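Local coordinates for protein p13 MTCP-1 (Homo sapiens, PDB 1A1X) that binds the PH domains of AKT1 and AKT2 and enhances the phosphorylation and activation of both kinases, as a TCL1-family protein encoded by a proto-oncogene, at residues Arg84-Gln89 with Leu100-Leu105; Pro10-Val16 with Pro67-Leu72; His17-Arg23 with Val50-Ala56; Ala32-Glu36 with Ser64-Leu68. All coordinates share one frame; numbering follows the deposited sequence.

Interaction 1 (Arg84-Gln89 with Leu100-Leu105); sequences RLWQIQ and LLLKLL
Leu104 packs its branch obliquely across one face of the Trp86 indole, and this is the tight part of the contact. Its methyl CD1 stands over one face of the ring, a CH-pi contact 3.7 Å from the centroid of the five-membered ring, while Leu104 CB comes within 3.8 Å of Trp86 CZ3. The branch is carried along the indole because Leu104 CG is anti to the backbone N (chi1 177°). Further on, Ile88 and Leu102 lie side by side and point the same way, Ile88 CG1 meeting Leu102 CD2 at 3.7 Å. Asp80 takes the N-H of Trp86 NE1, which helps fix the turn of the indole. The backbones belong to the beta hairpin of strands 85-94 and 97-104, two antiparallel staves of the closed barrel of the TCL1 family. Gln87 and Lys103 form a hydrogen-bonded pair, with Gln87 N 2.8 Å from Lys103 O and the reverse bond in the plane of the Gln87 carbonyl. On the face bearing these two residues packing is more polar. The Gln89 amide crosses the extended Lys103 chain, NE2 of Gln89 lying 3.5 Å from CD of Lys103. Arg42 binds Gln89 OE1, and Lys103 NZ reaches Glu5 and Gly4 of the second subunit. Toward the solvent-exposed end, Leu105 CD1 rests 3.9 Å from Gln87 CB. There a water bridges the two backbones, accepting from Leu85 N and donating to Leu105 O at 2.7 Å, and the exposed Arg84 offers little more than CB to Leu104 CD1.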
# COMPACT_ATOMS: atom_id res chain seq x y z
N ARG A 84 6.24 6.01 20.58
CA ARG A 84 5.12 5.38 19.89
C ARG A 84 5.64 4.54 18.73
O ARG A 84 6.70 4.83 18.18
CB ARG A 84 4.16 6.43 19.37
CG ARG A 84 3.61 7.30 20.46
CD ARG A 84 2.82 8.44 19.88
NE ARG A 84 2.35 9.36 20.91
CZ ARG A 84 2.29 10.68 20.75
NH1 ARG A 84 2.67 11.23 19.60
NH2 ARG A 84 1.86 11.45 21.74
N LEU A 85 4.90 3.49 18.39
CA LEU A 85 5.27 2.58 17.31
C LEU A 85 4.43 2.80 16.07
O LEU A 85 3.23 3.06 16.14
CB LEU A 85 5.12 1.12 17.76
CG LEU A 85 6.35 0.41 18.32
CD1 LEU A 85 7.09 1.29 19.30
CD2 LEU A 85 5.93 -0.89 18.98
N TRP A 86 5.10 2.73 14.92
CA TRP A 86 4.47 2.92 13.62
C TRP A 86 4.73 1.66 12.82
O TRP A 86 5.88 1.30 12.58
CB TRP A 86 5.07 4.12 12.89
CG TRP A 86 4.82 5.43 13.57
CD1 TRP A 86 5.36 5.85 14.75
CD2 TRP A 86 4.00 6.50 13.09
NE1 TRP A 86 4.93 7.12 15.04
CE2 TRP A 86 4.10 7.55 14.04
CE3 TRP A 86 3.20 6.69 11.95
CZ2 TRP A 86 3.42 8.76 13.89
CZ3 TRP A 86 2.53 7.90 11.80
CH2 TRP A 86 2.64 8.92 12.77
N GLN A 87 3.67 0.97 12.42
CA GLN A 87 3.78 -0.26 11.65
C GLN A 87 4.08 0.03 10.19
O GLN A 87 3.45 0.89 9.59
CB GLN A 87 2.46 -1.03 11.74
CG GLN A 87 2.46 -2.37 11.01
CD GLN A 87 3.39 -3.38 11.66
OE1 GLN A 87 3.25 -3.71 12.84
NE2 GLN A 87 4.35 -3.89 10.89
N ILE A 88 5.06 -0.66 9.61
CA ILE A 88 5.35 -0.47 8.19
C ILE A 88 4.33 -1.38 7.49
O ILE A 88 4.43 -2.60 7.58
CB ILE A 88 6.78 -0.92 7.81
CG1 ILE A 88 7.83 -0.01 8.45
CG2 ILE A 88 6.95 -0.88 6.29
CD1 ILE A 88 9.26 -0.52 8.29
N GLN A 89 3.31 -0.79 6.88
CA GLN A 89 2.28 -1.58 6.19
C GLN A 89 2.75 -2.01 4.81
O GLN A 89 2.34 -3.06 4.30
CB GLN A 89 0.96 -0.83 6.15
CG GLN A 89 0.48 -0.50 7.54
CD GLN A 89 -0.99 -0.18 7.56
OE1 GLN A 89 -1.40 0.91 7.20
NE2 GLN A 89 -1.79 -1.15 7.98
N LEU A 100 7.17 4.36 1.76
CA LEU A 100 6.88 3.69 3.02
C LEU A 100 5.48 4.09 3.40
O LEU A 100 5.10 5.24 3.20
CB LEU A 100 7.82 4.15 4.13
CG LEU A 100 9.26 3.64 4.19
CD1 LEU A 100 10.02 4.43 5.24
CD2 LEU A 100 9.27 2.16 4.52
N LEU A 101 4.68 3.12 3.85
CA LEU A 101 3.33 3.41 4.32
C LEU A 101 3.34 3.00 5.78
O LEU A 101 3.40 1.80 6.11
CB LEU A 101 2.26 2.63 3.54
CG LEU A 101 0.85 3.05 4.01
CD1 LEU A 101 0.61 4.51 3.67
CD2 LEU A 101 -0.22 2.14 3.40
N LEU A 102 3.32 4.01 6.65
CA LEU A 102 3.37 3.83 8.11
C LEU A 102 2.02 4.04 8.79
O LEU A 102 1.28 4.95 8.45
CB LEU A 102 4.37 4.82 8.72
CG LEU A 102 5.79 4.80 8.17
CD1 LEU A 102 6.64 5.87 8.86
CD2 LEU A 102 6.38 3.42 8.36
N LYS A 103 1.76 3.22 9.80
CA LYS A 103 0.52 3.33 10.54
C LYS A 103 0.81 3.47 12.02
O LYS A 103 1.46 2.61 12.62
CB LYS A 103 -0.35 2.08 10.31
CG LYS A 103 -1.73 2.14 10.96
CD LYS A 103 -2.52 0.89 10.70
CE LYS A 103 -3.87 0.98 11.36
NZ LYS A 103 -4.74 -0.17 11.02
N LEU A 104 0.34 4.57 12.61
CA LEU A 104 0.55 4.81 14.04
C LEU A 104 -0.31 3.87 14.85
O LEU A 104 -1.54 3.88 14.74
CB LEU A 104 0.23 6.26 14.40
CG LEU A 104 0.34 6.60 15.88
CD1 LEU A 104 1.75 6.29 16.39
CD2 LEU A 104 -0.01 8.04 16.10
N LEU A 105 0.34 3.02 15.64
CA LEU A 105 -0.34 2.05 16.47
C LEU A 105 -0.64 2.61 17.86
O LEU A 105 0.03 3.54 18.32
CB LEU A 105 0.53 0.80 16.60
CG LEU A 105 0.88 0.07 15.30
CD1 LEU A 105 1.86 -1.06 15.60
CD2 LEU A 105 -0.37 -0.47 14.66
O HOH W 1 2.37 3.29 19.73

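Interaction 2 (Pro10-Val16 with Pro67-Leu72); sequences PPDHLWV and PLMWQL
Met69 and Trp15 lie side by side on a seam of the barrel: strands 13-16 and 69-73 pair antiparallel here, joining the two ends of the strand order and closing the sheet on itself. Met69 can be followed outward along the indole. Its CB is pressed to within 3.4 Å of Trp15 CE3, its CG meets Trp15 CZ3 at 3.7 Å, and its SD lies 3.8 Å from Trp15 CH2. The sulfur stands oblique to the six-membered ring, 34° off the normal, in a Met-aromatic contact. The bend at chi2 sets the sulfur beside the ring, and that at chi3 carries CE farther from it. The other face of this strand pair carries Leu14 and Trp70, both buried; Leu14 CD1 approaches Trp70 CE3 at 4.1 Å, and the ring of Pro67 covers the centre of one Trp70 face with CG. Leu14 and Trp70 exchange both of their backbone bonds, and Val16 N gives a further one to Leu68 O. At the far end Leu72 N donates to Asp12 O over 2.7 Å, almost straight, and the Leu72 branch crosses Pro10 at about a right angle, with Leu72 CD2 touching Pro10 CG. Asp12 also holds the neighbouring imidazole: His13 ND1 donates to Asp12 OD2 at 2.8 Å, meeting that oxygen from above the carboxylate plane.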
# COMPACT_ATOMS: atom_id res chain seq x y z
N PRO A 10 14.55 -0.65 4.57
CA PRO A 10 14.02 0.69 4.87
C PRO A 10 15.09 1.47 5.62
O PRO A 10 16.05 0.89 6.13
CB PRO A 10 12.81 0.38 5.76
CG PRO A 10 13.21 -0.87 6.45
CD PRO A 10 13.82 -1.68 5.33
N PRO A 11 14.97 2.81 5.67
CA PRO A 11 15.98 3.59 6.39
C PRO A 11 16.02 3.28 7.89
O PRO A 11 14.99 3.06 8.52
CB PRO A 11 15.56 5.04 6.11
CG PRO A 11 14.11 4.95 5.88
CD PRO A 11 13.98 3.70 5.04
N ASP A 12 17.23 3.22 8.43
CA ASP A 12 17.46 2.97 9.84
C ASP A 12 16.83 4.09 10.68
O ASP A 12 16.36 3.87 11.80
CB ASP A 12 18.97 2.87 10.09
CG ASP A 12 19.31 2.90 11.55
OD1 ASP A 12 18.92 1.95 12.28
OD2 ASP A 12 19.96 3.88 11.97
N HIS A 13 16.86 5.30 10.14
CA HIS A 13 16.26 6.44 10.82
C HIS A 13 15.91 7.60 9.90
O HIS A 13 16.43 7.73 8.78
CB HIS A 13 17.12 6.91 12.00
CG HIS A 13 18.48 7.39 11.62
ND1 HIS A 13 19.63 6.69 11.94
CD2 HIS A 13 18.89 8.53 11.01
CE1 HIS A 13 20.68 7.39 11.55
NE2 HIS A 13 20.26 8.51 10.99
N LEU A 14 14.96 8.41 10.36
CA LEU A 14 14.49 9.57 9.64
C LEU A 14 14.41 10.74 10.62
O LEU A 14 13.72 10.66 11.63
CB LEU A 14 13.12 9.30 9.03
CG LEU A 14 13.14 8.26 7.90
CD1 LEU A 14 11.76 7.64 7.69
CD2 LEU A 14 13.64 8.92 6.65
N TRP A 15 15.19 11.78 10.35
CA TRP A 15 15.22 12.96 11.20
C TRP A 15 14.56 14.10 10.45
O TRP A 15 14.92 14.39 9.31
CB TRP A 15 16.66 13.37 11.55
CG TRP A 15 17.43 12.44 12.46
CD1 TRP A 15 18.45 11.61 12.10
CD2 TRP A 15 17.32 12.35 13.88
NE1 TRP A 15 18.99 11.01 13.21
CE2 TRP A 15 18.32 11.45 14.32
CE3 TRP A 15 16.49 12.94 14.84
CZ2 TRP A 15 18.50 11.13 15.67
CZ3 TRP A 15 16.67 12.62 16.19
CH2 TRP A 15 17.67 11.73 16.59
N VAL A 16 13.60 14.76 11.09
CA VAL A 16 12.89 15.88 10.50
C VAL A 16 13.83 17.07 10.24
O VAL A 16 14.82 17.27 10.96
CB VAL A 16 11.72 16.33 11.43
CG1 VAL A 16 12.25 17.01 12.68
CG2 VAL A 16 10.76 17.24 10.70
N PRO A 67 6.22 12.95 13.83
CA PRO A 67 7.28 13.07 14.83
C PRO A 67 8.57 13.74 14.38
O PRO A 67 8.79 13.96 13.19
CB PRO A 67 7.52 11.62 15.23
CG PRO A 67 7.36 10.90 13.93
CD PRO A 67 6.15 11.58 13.29
N LEU A 68 9.41 14.06 15.36
CA LEU A 68 10.70 14.68 15.11
C LEU A 68 11.64 13.63 14.52
O LEU A 68 12.55 13.96 13.76
CB LEU A 68 11.32 15.20 16.42
CG LEU A 68 10.64 16.32 17.20
CD1 LEU A 68 11.46 16.61 18.44
CD2 LEU A 68 10.52 17.57 16.35
N MET A 69 11.42 12.37 14.88
CA MET A 69 12.26 11.30 14.38
C MET A 69 11.63 9.92 14.45
O MET A 69 10.78 9.65 15.31
CB MET A 69 13.57 11.25 15.16
CG MET A 69 13.36 10.93 16.63
SD MET A 69 14.51 9.68 17.22
CE MET A 69 13.55 8.21 16.98
N TRP A 70 12.07 9.05 13.55
CA TRP A 70 11.63 7.67 13.48
C TRP A 70 12.91 6.85 13.49
O TRP A 70 13.86 7.20 12.81
CB TRP A 70 10.89 7.39 12.17
CG TRP A 70 9.43 7.65 12.19
CD1 TRP A 70 8.50 7.04 12.98
CD2 TRP A 70 8.70 8.49 11.28
NE1 TRP A 70 7.23 7.44 12.61
CE2 TRP A 70 7.33 8.32 11.57
CE3 TRP A 70 9.07 9.36 10.25
CZ2 TRP A 70 6.32 8.99 10.86
CZ3 TRP A 70 8.07 10.03 9.54
CH2 TRP A 70 6.71 9.84 9.86
N GLN A 71 12.93 5.77 14.27
CA GLN A 71 14.09 4.90 14.37
C GLN A 71 13.60 3.48 14.09
O GLN A 71 12.64 3.03 14.71
CB GLN A 71 14.66 4.99 15.78
CG GLN A 71 15.91 4.18 16.04
CD GLN A 71 16.41 4.36 17.47
OE1 GLN A 71 16.06 3.60 18.37
NE2 GLN A 71 17.23 5.39 17.68
N LEU A 72 14.25 2.79 13.15
CA LEU A 72 13.85 1.42 12.81
C LEU A 72 13.86 0.53 14.06
O LEU A 72 14.83 0.48 14.82
CB LEU A 72 14.75 0.86 11.71
CG LEU A 72 14.31 -0.40 10.96
CD1 LEU A 72 12.88 -0.27 10.45
CD2 LEU A 72 15.28 -0.65 9.80

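Interaction 3 (His17-Arg23 with Val50-Ala56)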
# COMPACT_ATOMS: atom_id res chain seq x y z
N HIS A 17 13.57 17.80 9.16
CA HIS A 17 14.36 18.98 8.84
C HIS A 17 13.40 20.16 8.89
O HIS A 17 13.62 21.15 9.60
CB HIS A 17 14.97 18.89 7.45
CG HIS A 17 15.90 20.01 7.14
ND1 HIS A 17 17.18 20.07 7.65
CD2 HIS A 17 15.71 21.16 6.46
CE1 HIS A 17 17.74 21.21 7.30
NE2 HIS A 17 16.87 21.89 6.58
N GLN A 18 12.32 20.01 8.14
CA GLN A 18 11.26 20.98 8.05
C GLN A 18 10.01 20.12 8.16
O GLN A 18 10.06 18.92 7.91
CB GLN A 18 11.32 21.67 6.70
CG GLN A 18 10.40 22.84 6.56
CD GLN A 18 10.51 23.47 5.19
OE1 GLN A 18 10.06 22.90 4.19
NE2 GLN A 18 11.12 24.66 5.13
N GLU A 19 8.89 20.73 8.54
CA GLU A 19 7.64 19.99 8.68
C GLU A 19 7.38 19.14 7.45
O GLU A 19 7.33 19.66 6.34
CB GLU A 19 6.47 20.97 8.88
CG GLU A 19 5.58 20.67 10.10
CD GLU A 19 4.51 19.62 9.84
OE1 GLU A 19 4.80 18.41 9.95
OE2 GLU A 19 3.37 20.01 9.53
N GLY A 20 7.29 17.83 7.63
CA GLY A 20 7.04 16.93 6.52
C GLY A 20 8.23 16.48 5.68
O GLY A 20 8.07 15.63 4.81
N ILE A 21 9.40 17.07 5.92
CA ILE A 21 10.60 16.68 5.17
C ILE A 21 11.63 16.12 6.13
O ILE A 21 12.05 16.78 7.08
CB ILE A 21 11.18 17.85 4.35
CG1 ILE A 21 10.13 18.40 3.40
CG2 ILE A 21 12.39 17.37 3.52
CD1 ILE A 21 10.59 19.59 2.57
N TYR A 22 11.99 14.86 5.89
CA TYR A 22 12.93 14.14 6.72
C TYR A 22 14.19 13.79 5.95
O TYR A 22 14.24 13.90 4.73
CB TYR A 22 12.28 12.83 7.20
CG TYR A 22 11.11 13.04 8.14
CD1 TYR A 22 9.87 13.47 7.67
CD2 TYR A 22 11.26 12.85 9.51
CE1 TYR A 22 8.81 13.71 8.55
CE2 TYR A 22 10.22 13.08 10.39
CZ TYR A 22 9.00 13.51 9.91
OH TYR A 22 7.97 13.75 10.79
N ARG A 23 15.21 13.37 6.68
CA ARG A 23 16.48 12.94 6.10
C ARG A 23 16.92 11.64 6.77
O ARG A 23 16.78 11.50 7.98
CB ARG A 23 17.56 14.01 6.27
CG ARG A 23 17.41 15.18 5.33
CD ARG A 23 18.70 15.97 5.26
NE ARG A 23 19.04 16.54 6.56
CZ ARG A 23 19.78 17.63 6.72
NH1 ARG A 23 20.26 18.28 5.66
NH2 ARG A 23 20.03 18.08 7.94
N VAL A 50 14.27 16.91 -2.54
CA VAL A 50 13.65 18.23 -2.44
C VAL A 50 14.68 19.21 -1.89
O VAL A 50 15.68 18.79 -1.30
CB VAL A 50 12.39 18.22 -1.54
CG1 VAL A 50 11.29 17.40 -2.17
CG2 VAL A 50 12.72 17.68 -0.16
N PRO A 51 14.48 20.52 -2.10
CA PRO A 51 15.44 21.49 -1.58
C PRO A 51 15.36 21.55 -0.07
O PRO A 51 14.34 21.19 0.53
CB PRO A 51 14.98 22.80 -2.21
CG PRO A 51 13.50 22.62 -2.31
CD PRO A 51 13.38 21.20 -2.81
N LEU A 52 16.47 21.94 0.55
CA LEU A 52 16.51 22.07 1.99
C LEU A 52 16.90 23.50 2.31
O LEU A 52 17.84 24.04 1.73
CB LEU A 52 17.53 21.12 2.61
CG LEU A 52 17.20 19.63 2.60
CD1 LEU A 52 18.36 18.85 3.17
CD2 LEU A 52 15.94 19.38 3.40
N GLY A 53 16.12 24.14 3.17
CA GLY A 53 16.41 25.50 3.58
C GLY A 53 16.84 25.39 5.02
O GLY A 53 17.56 24.45 5.39
N ASP A 54 16.37 26.31 5.85
CA ASP A 54 16.70 26.28 7.27
C ASP A 54 15.95 25.16 7.98
O ASP A 54 14.84 24.79 7.58
CB ASP A 54 16.31 27.61 7.94
CG ASP A 54 16.97 28.81 7.29
OD1 ASP A 54 17.98 28.65 6.59
OD2 ASP A 54 16.46 29.93 7.49
N ALA A 55 16.57 24.60 9.02
CA ALA A 55 15.91 23.56 9.81
C ALA A 55 14.86 24.31 10.61
O ALA A 55 15.12 25.42 11.08
CB ALA A 55 16.89 22.89 10.73
N ALA A 56 13.67 23.74 10.74
CA ALA A 56 12.62 24.42 11.49
C ALA A 56 12.91 24.38 13.00
O ALA A 56 13.60 23.49 13.48
CB ALA A 56 11.26 23.78 11.20
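The His17 imidazole is sandwiched, with Leu52 over one face and Ala55 over the opposite one. Ala55 CA stands 4.0 Å from the ring centroid in a CH-pi contact, and Leu52 CD2 lies 3.5 Å from His17 CD2. At the edge, in the ring plane, NE2 of His17 donates to Gly53 O at 2.9 Å in a nearly straight bond (172°), although it approaches from above the plane of that carbonyl. Placing CG anti to the backbone N (chi1 -174°) swings the ring out to this loop. The Arg23 guanidinium has His17 ND1 over one face, toward its rim, while Leu52 CD1 comes obliquely to 3.2 Å from Arg23 NH1, a close approach. The backbone adds a second grip, Ala56 N to His17 O at 2.8 Å. Away from the imidazole, Ile21 and Val50 meet tip to tip, Ile21 CG2 lying 3.7 Å from Val50 CG2. The surface loop 50-56 is thus fastened to a hairpin corner: Gln18 to Ile21 form a type II beta turn with Gly20 at positive phi, and His17 and Gln18 together face Ile21 as a classic beta bulge.

Interaction 4 (Ala32-Glu36 with Ser64-Leu68); sequences AVVEE and SQLPL
Glu36 and Gln65 cross at about a right angle, their carboxylate and amide planes turned 70° apart. Gln65 NE2 donates to Glu36 OE1 at 3.2 Å, a rather long bond but a straight one. The acceptor lies in the plane of the Gln65 amide, whereas the N-H comes down on OE1 from above the carboxylate plane. Both chains are extended beyond CG, and Glu36 CG, anti to the backbone N (chi1 -168°), lets the carboxylate reach across to the loop. Val34 also crosses Gln65 at about a right angle, its CG1 lying 3.9 Å from Gln65 OE1. Against Leu66 the orientation is different: the two side chains slide past each other in opposite directions, bringing Val34 CG2 to 3.7 Å from Leu66 CD1. The second Leu66 methyl, CD2, approaches Ala32 CB at 4.0 Å, and this apolar end is the more buried one. The backbones stay well apart, the nearest CA atoms, those of Val34 and Gln65, being 7.8 Å from each other, which makes this a contact of side chains alone. Tyr22 packs on both Ala32 and Leu66, and Leu41 on both Val34 and Gln65. Ala32, Val34 and Glu36 lean toward the loop, while Glu35 forms a salt bridge with Arg44. The loop leading from helix 58-61 to strand 69-73 is thereby laid against barrel strand 29-36, and it is bent at Ser64, whose OG accepts from Leu66 N at 3.2 Å, the hallmark of an ST turn.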
# COMPACT_ATOMS: atom_id res chain seq x y z
N ALA A 32 7.02 13.39 3.78
CA ALA A 32 5.96 12.69 4.49
C ALA A 32 4.63 13.43 4.46
O ALA A 32 4.57 14.63 4.72
CB ALA A 32 6.37 12.41 5.93
N VAL A 33 3.56 12.71 4.12
CA VAL A 33 2.23 13.28 4.08
C VAL A 33 1.32 12.48 5.01
O VAL A 33 1.51 11.28 5.20
CB VAL A 33 1.62 13.31 2.65
CG1 VAL A 33 2.45 14.17 1.72
CG2 VAL A 33 1.46 11.90 2.08
N VAL A 34 0.36 13.17 5.61
CA VAL A 34 -0.59 12.52 6.50
C VAL A 34 -1.83 12.08 5.75
O VAL A 34 -2.35 12.82 4.91
CB VAL A 34 -1.02 13.47 7.67
CG1 VAL A 34 -2.08 12.79 8.55
CG2 VAL A 34 0.19 13.86 8.52
N GLU A 35 -2.26 10.85 6.00
CA GLU A 35 -3.48 10.31 5.40
C GLU A 35 -4.25 9.73 6.58
O GLU A 35 -4.09 8.58 6.97
CB GLU A 35 -3.14 9.25 4.37
CG GLU A 35 -2.23 9.82 3.31
CD GLU A 35 -2.06 8.91 2.13
OE1 GLU A 35 -1.99 7.68 2.33
OE2 GLU A 35 -1.99 9.44 0.99
N GLU A 36 -5.06 10.59 7.18
CA GLU A 36 -5.83 10.24 8.36
C GLU A 36 -7.15 9.50 8.13
O GLU A 36 -7.99 9.94 7.34
CB GLU A 36 -6.08 11.50 9.16
CG GLU A 36 -6.62 11.27 10.54
CD GLU A 36 -6.84 12.57 11.28
OE1 GLU A 36 -6.15 13.57 10.98
OE2 GLU A 36 -7.73 12.59 12.15
N SER A 64 2.87 19.48 15.27
CA SER A 64 2.75 18.58 14.12
C SER A 64 2.21 17.20 14.46
O SER A 64 2.40 16.70 15.56
CB SER A 64 4.11 18.44 13.44
OG SER A 64 4.03 17.57 12.32
N GLN A 65 1.53 16.58 13.49
CA GLN A 65 0.99 15.22 13.67
C GLN A 65 2.10 14.17 13.48
O GLN A 65 2.00 13.03 13.96
CB GLN A 65 -0.15 14.96 12.69
CG GLN A 65 -1.38 15.83 12.92
CD GLN A 65 -2.49 15.51 11.95
OE1 GLN A 65 -2.48 15.96 10.81
NE2 GLN A 65 -3.46 14.71 12.39
N LEU A 66 3.15 14.56 12.76
CA LEU A 66 4.31 13.71 12.49
C LEU A 66 5.39 13.96 13.55
O LEU A 66 5.50 15.08 14.08
CB LEU A 66 4.85 14.01 11.08
CG LEU A 66 4.33 13.21 9.88
CD1 LEU A 66 3.11 12.38 10.24
CD2 LEU A 66 4.05 14.16 8.73
N PRO A 67 6.22 12.95 13.83
CA PRO A 67 7.28 13.07 14.83
C PRO A 67 8.57 13.74 14.38
O PRO A 67 8.79 13.96 13.19
CB PRO A 67 7.52 11.62 15.23
CG PRO A 67 7.36 10.90 13.93
CD PRO A 67 6.15 11.58 13.29
N LEU A 68 9.41 14.06 15.36
CA LEU A 68 10.70 14.68 15.11
C LEU A 68 11.64 13.63 14.52
O LEU A 68 12.55 13.96 13.76
CB LEU A 68 11.32 15.20 16.42
CG LEU A 68 10.64 16.32 17.20
CD1 LEU A 68 11.46 16.61 18.44
CD2 LEU A 68 10.52 17.57 16.35

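The four contacts are arranged round one antiparallel barrel. Interactions 1 and 2 have centres about 12 Å apart and meet inside it: Trp86 CD1 comes to 3.3 Å from Trp70 NE1, rings edge-to-face. Interaction 4 shares Pro67 and Leu68 with interaction 2, and Pro67 CD also packs on Trp86 CZ2 of interaction 1. Tyr22 of interaction 3 ties that region to both, its OH probably hydrogen-bonded to Pro67 O, and Glu19 OE1 probably bonds Ser64 OG at 2.6 Å. Interactions 1 and 3 lie on opposite sides of the chain's centre, about 21 Å between their centres. Five residues of interaction 1 reach the second subunit; of interaction 4 only Glu35 does, in a long, weak ion pair.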